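Local coordinates for protein xylulose kinase (Bifidobacterium adolescentis ATCC 15703, PDB 3I8B) that probably phosphorylates D-xylulose to D-xylulose 5-phosphate at the expense of ATP, as a sugar kinase of the FGGY family, at residues D89-N94 and L144-W149; L417-S420 and S424-R427. All blocks are in the same frame, centred on the assembly; numbering follows the deposited sequence.

Interaction 1. Residues D89-N94 and L144-W149; sequences DAMLWN and LTKVAW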
loop_
_atom_site.group_PDB
_atom_site.type_symbol
_atom_site.label_atom_id
_atom_site.label_comp_id
_atom_site.label_asym_id
_atom_site.label_seq_id
_atom_site.Cartn_x
_atom_site.Cartn_y
_atom_site.Cartn_z
ATOM N N ASP A 89 21.481 -3.404 2.574
ATOM C CA ASP A 89 20.386 -2.461 2.823
ATOM C C ASP A 89 19.021 -2.918 2.311
ATOM O O ASP A 89 18.909 -3.553 1.273
ATOM C CB ASP A 89 20.711 -1.085 2.239
ATOM C CG ASP A 89 21.605 -0.263 3.147
ATOM O OD1 ASP A 89 22.156 -0.810 4.122
ATOM O OD2 ASP A 89 21.753 0.936 2.872
ATOM N N ALA A 90 17.974 -2.589 3.061
ATOM C CA ALA A 90 16.638 -2.883 2.605
ATOM C C ALA A 90 16.361 -2.015 1.406
ATOM O O ALA A 90 16.718 -0.832 1.394
ATOM C CB ALA A 90 15.609 -2.626 3.719
HETATM N N MSE A 91 15.741 -2.604 0.388
HETATM C CA MSE A 91 15.353 -1.850 -0.800
HETATM C C MSE A 91 13.854 -1.654 -0.773
HETATM O O MSE A 91 13.090 -2.622 -0.697
HETATM C CB MSE A 91 15.780 -2.591 -2.066
HETATM C CG MSE A 91 17.260 -2.942 -2.056
HETATM SE SE MSE A 91 17.743 -4.079 -3.573
HETATM C CE MSE A 91 17.494 -2.747 -5.011
ATOM N N LEU A 92 13.446 -0.395 -0.843
ATOM C CA LEU A 92 12.107 0.013 -0.459
ATOM C C LEU A 92 11.143 0.139 -1.632
ATOM O O LEU A 92 11.548 0.037 -2.808
ATOM C CB LEU A 92 12.189 1.332 0.324
ATOM C CG LEU A 92 13.144 1.309 1.524
ATOM C CD1 LEU A 92 13.023 2.606 2.366
ATOM C CD2 LEU A 92 12.892 0.064 2.387
ATOM N N TRP A 93 9.870 0.363 -1.310
ATOM C CA TRP A 93 8.818 0.457 -2.323
ATOM C C TRP A 93 9.154 1.480 -3.417
ATOM O O TRP A 93 8.731 1.328 -4.569
ATOM C CB TRP A 93 7.479 0.836 -1.683
ATOM C CG TRP A 93 7.492 2.238 -1.128
ATOM C CD1 TRP A 93 7.999 2.634 0.071
ATOM C CD2 TRP A 93 7.002 3.428 -1.771
ATOM N NE1 TRP A 93 7.848 3.993 0.224
ATOM C CE2 TRP A 93 7.238 4.506 -0.888
ATOM C CE3 TRP A 93 6.378 3.684 -2.998
ATOM C CZ2 TRP A 93 6.873 5.827 -1.192
ATOM C CZ3 TRP A 93 6.020 5.005 -3.305
ATOM C CH2 TRP A 93 6.270 6.056 -2.402
ATOM N N ASN A 94 9.902 2.517 -3.050
ATOM C CA ASN A 94 10.220 3.604 -3.980
ATOM C C ASN A 94 11.615 3.529 -4.590
ATOM O O ASN A 94 12.027 4.435 -5.315
ATOM C CB ASN A 94 10.002 4.981 -3.337
ATOM C CG ASN A 94 10.763 5.152 -2.025
ATOM O OD1 ASN A 94 11.396 4.225 -1.535
ATOM N ND2 ASN A 94 10.713 6.355 -1.462
ATOM N N LEU A 144 9.812 -9.413 -4.674
ATOM C CA LEU A 144 10.483 -10.371 -5.553
ATOM C C LEU A 144 11.459 -9.668 -6.499
ATOM O O LEU A 144 12.523 -10.200 -6.800
ATOM C CB LEU A 144 9.473 -11.183 -6.367
ATOM C CG LEU A 144 10.070 -12.312 -7.219
ATOM C CD1 LEU A 144 10.802 -13.339 -6.338
ATOM C CD2 LEU A 144 8.980 -12.998 -8.037
ATOM N N THR A 145 11.103 -8.473 -6.964
ATOM C CA THR A 145 11.967 -7.770 -7.918
ATOM C C THR A 145 13.273 -7.349 -7.254
ATOM O O THR A 145 14.323 -7.349 -7.897
ATOM C CB THR A 145 11.281 -6.562 -8.586
ATOM O OG1 THR A 145 11.285 -5.442 -7.690
ATOM C CG2 THR A 145 9.846 -6.918 -8.972
ATOM N N LYS A 146 13.203 -7.033 -5.959
ATOM C CA LYS A 146 14.388 -6.656 -5.188
ATOM C C LYS A 146 15.326 -7.850 -5.033
ATOM O O LYS A 146 16.548 -7.730 -5.200
ATOM C CB LYS A 146 14.002 -6.143 -3.794
ATOM C CG LYS A 146 12.961 -5.036 -3.769
ATOM C CD LYS A 146 13.322 -3.872 -4.711
ATOM C CE LYS A 146 12.452 -2.658 -4.390
ATOM N NZ LYS A 146 12.631 -1.571 -5.391
ATOM N N VAL A 147 14.743 -9.000 -4.716
ATOM C CA VAL A 147 15.519 -10.222 -4.560
ATOM C C VAL A 147 16.183 -10.571 -5.883
ATOM O O VAL A 147 17.356 -10.908 -5.915
ATOM C CB VAL A 147 14.657 -11.398 -4.080
ATOM C CG1 VAL A 147 15.509 -12.680 -3.980
ATOM C CG2 VAL A 147 13.997 -11.056 -2.734
ATOM N N ALA A 148 15.419 -10.472 -6.967
ATOM C CA ALA A 148 15.955 -10.604 -8.323
ATOM C C ALA A 148 17.157 -9.696 -8.576
ATOM O O ALA A 148 18.171 -10.127 -9.125
ATOM C CB ALA A 148 14.874 -10.313 -9.340
ATOM N N TRP A 149 17.035 -8.437 -8.181
ATOM C CA TRP A 149 18.083 -7.464 -8.411
ATOM C C TRP A 149 19.346 -7.866 -7.657
ATOM O O TRP A 149 20.467 -7.746 -8.171
ATOM C CB TRP A 149 17.622 -6.064 -7.983
ATOM C CG TRP A 149 18.693 -5.031 -8.172
ATOM C CD1 TRP A 149 18.836 -4.183 -9.232
ATOM C CD2 TRP A 149 19.790 -4.761 -7.289
ATOM N NE1 TRP A 149 19.947 -3.395 -9.060
ATOM C CE2 TRP A 149 20.547 -3.724 -7.871
ATOM C CE3 TRP A 149 20.190 -5.278 -6.046
ATOM C CZ2 TRP A 149 21.692 -3.205 -7.265
ATOM C CZ3 TRP A 149 21.325 -4.771 -5.447
ATOM C CH2 TRP A 149 22.065 -3.741 -6.058
#

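Interaction 2. Residues L417-S420 and S424-R427; sequences LIRS and SITR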
loop_
_atom_site.group_PDB
_atom_site.type_symbol
_atom_site.label_atom_id
_atom_site.label_comp_id
_atom_site.label_asym_id
_atom_site.label_seq_id
_atom_site.Cartn_x
_atom_site.Cartn_y
_atom_site.Cartn_z
ATOM N N LEU A 417 -12.815 0.861 -12.913
ATOM C CA LEU A 417 -11.961 -0.287 -13.168
ATOM C C LEU A 417 -12.048 -1.296 -12.016
ATOM O O LEU A 417 -12.171 -2.508 -12.238
ATOM C CB LEU A 417 -10.531 0.174 -13.362
ATOM C CG LEU A 417 -9.493 -0.884 -13.709
ATOM C CD1 LEU A 417 -9.863 -1.604 -14.988
ATOM C CD2 LEU A 417 -8.138 -0.221 -13.845
ATOM N N ILE A 418 -11.984 -0.804 -10.781
ATOM C CA ILE A 418 -12.109 -1.695 -9.624
ATOM C C ILE A 418 -13.464 -2.397 -9.629
ATOM O O ILE A 418 -13.538 -3.609 -9.464
ATOM C CB ILE A 418 -11.854 -0.961 -8.292
ATOM C CG1 ILE A 418 -10.371 -0.588 -8.199
ATOM C CG2 ILE A 418 -12.299 -1.837 -7.101
ATOM C CD1 ILE A 418 -9.994 0.336 -7.047
ATOM N N ARG A 419 -14.531 -1.640 -9.863
ATOM C CA ARG A 419 -15.856 -2.228 -10.037
ATOM C C ARG A 419 -15.873 -3.322 -11.098
ATOM O O ARG A 419 -16.524 -4.355 -10.925
ATOM C CB ARG A 419 -16.889 -1.151 -10.386
ATOM C CG ARG A 419 -17.164 -0.165 -9.286
ATOM C CD ARG A 419 -18.274 0.799 -9.689
ATOM N NE ARG A 419 -18.769 1.569 -8.556
ATOM C CZ ARG A 419 -18.748 2.894 -8.478
ATOM N NH1 ARG A 419 -18.260 3.621 -9.474
ATOM N NH2 ARG A 419 -19.225 3.496 -7.399
ATOM N N SER A 420 -15.138 -3.104 -12.189
ATOM C CA SER A 420 -15.102 -4.052 -13.296
ATOM C C SER A 420 -14.431 -5.368 -12.898
ATOM O O SER A 420 -14.640 -6.397 -13.545
ATOM C CB SER A 420 -14.396 -3.445 -14.515
ATOM O OG SER A 420 -12.992 -3.638 -14.434
ATOM N N SER A 424 -17.848 -4.332 -5.702
ATOM C CA SER A 424 -18.778 -3.220 -5.513
ATOM C C SER A 424 -18.118 -2.089 -4.739
ATOM O O SER A 424 -17.333 -2.327 -3.822
ATOM C CB SER A 424 -20.026 -3.665 -4.734
ATOM O OG SER A 424 -20.820 -4.574 -5.478
ATOM N N ILE A 425 -18.461 -0.858 -5.097
ATOM C CA ILE A 425 -18.053 0.297 -4.313
ATOM C C ILE A 425 -19.283 1.143 -3.998
ATOM O O ILE A 425 -19.898 1.704 -4.906
ATOM C CB ILE A 425 -17.020 1.147 -5.064
ATOM C CG1 ILE A 425 -15.690 0.397 -5.167
ATOM C CG2 ILE A 425 -16.814 2.479 -4.354
ATOM C CD1 ILE A 425 -14.642 1.138 -5.963
ATOM N N THR A 426 -19.628 1.241 -2.711
ATOM C CA THR A 426 -20.886 1.866 -2.297
ATOM C C THR A 426 -20.706 3.082 -1.380
ATOM O O THR A 426 -21.672 3.750 -1.018
ATOM C CB THR A 426 -21.827 0.833 -1.632
ATOM O OG1 THR A 426 -21.141 0.161 -0.565
ATOM C CG2 THR A 426 -22.295 -0.193 -2.657
ATOM N N ARG A 427 -19.465 3.367 -1.016
ATOM C CA ARG A 427 -19.147 4.550 -0.232
ATOM C C ARG A 427 -17.706 4.964 -0.504
ATOM O O ARG A 427 -16.822 4.111 -0.622
ATOM C CB ARG A 427 -19.338 4.268 1.260
ATOM C CG ARG A 427 -19.104 5.465 2.171
ATOM C CD ARG A 427 -19.461 5.101 3.612
ATOM N NE ARG A 427 -18.454 4.225 4.205
ATOM C CZ ARG A 427 -17.723 4.536 5.272
ATOM N NH1 ARG A 427 -17.911 5.697 5.893
ATOM N NH2 ARG A 427 -16.824 3.674 5.735
HETATM O O HOH W 1 -20.517 -0.574 -7.304
#

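Interaction 1. Residues D89-N94 and L144-W149
Met91, a selenomethionine, lies across Trp149 at about a right angle and meets the benzo half of the indole with the end of its chain. Its CE methyl sits over one face, offset toward the rim, 4.1 Å from the centroid of the six-membered ring of Trp149: a CH-pi contact. SE comes in more obliquely, 41° off the ring normal, and reaches the rim atom CE3 of Trp149 at 3.7 Å. This is a Met-aromatic contact, made possible by a bend at the end of the Met91 chain (chi3 69°) that turns the methyl over the ring. The CB of Met91 rests against the aliphatic part of Lys146, 3.8 Å from its CD. Lys146 bends at chi2 (-51°) and then runs straight past the backbone of Met91, which carries NZ to the carbonyl O of Leu92 at 3.2 Å in a weak hydrogen bond. The stronger hold on the buried ammonium comes from Asp95, by a salt bridge, with Ala140 O and Ser98 OG as further partners. A methionine in place of Lys146 would probably leave the Asp95 carboxylate without its countercharge and Leu92 O without this donor. The lysine side chain lies about 6 Å from that of His75, predicted to bind substrate, so the contact lies near the predicted sugar site. Strand 90-91 pairs antiparallel with strand 42-43, while helix 143-153 carries Lys146 and Trp149, with helices 99-110 and 214-225 packed against it.

Interaction 2. Residues L417-S420 and S424-R427
From helix 396-420 the chain doubles back through a short loop, bringing the CA atoms of Arg419 and Ser424 to 5.5 Å, the nearest backbone approach of 417-420 and 424-427. Arg419 reaches over the returning chain with its side chain extended from CG to NE, crossing Ile425 at about a right angle. Its NH2 donates to Ile425 O over 3.1 Å in a nearly straight bond (N-H...O 166°). The oxygen lies at the guanidinium edge, close to its plane, although the donor is tilted 30° from the plane of the carbonyl. A water adds a second link, accepting from Arg419 NE and from the backbone N of Ile425, so both the N and the O of Ile425 are tied to one guanidinium. NH1 pairs with Glu416 in a salt bridge, one turn back on the same helix. The segments form a helix-to-strand connection in the C-terminal FGGY domain, of the actin-like ATPase superfamily: the chain leaves helix 396-420 and enters strand 427-431 of the central mixed sheet. Beneath the polar grip, Ile418 and Ile425 meet, the CG2 methyl of Ile418 lying 4.0 Å from CD1 of Ile425. CG1 of Ile425 stands anti to its carbonyl carbon (chi1 -69°), directing CD1 toward the helix. Both isoleucines also touch Ala301 of strand 297-301.

Overall arrangement
From the N terminus, the chain lays down four of the five strands of the N-terminal sheet; the fifth, 267-273, comes only after interaction 1 has closed a 49-residue excursion, about half helical and without strands. The chain continues through that domain and well into the C-terminal one, where interaction 2 closes a short loop. The two are in series, neither nesting nor crossing. Interactions 1 and 2 have their centres 31 Å apart, on opposite sides of the chain's centre; their nearest atoms are about 17 Å apart. Interaction 1 ties helix 143-153 to strand 90-91 and the following loop; interaction 2 ties helix 396-420 to the loop leading into strand 427-431.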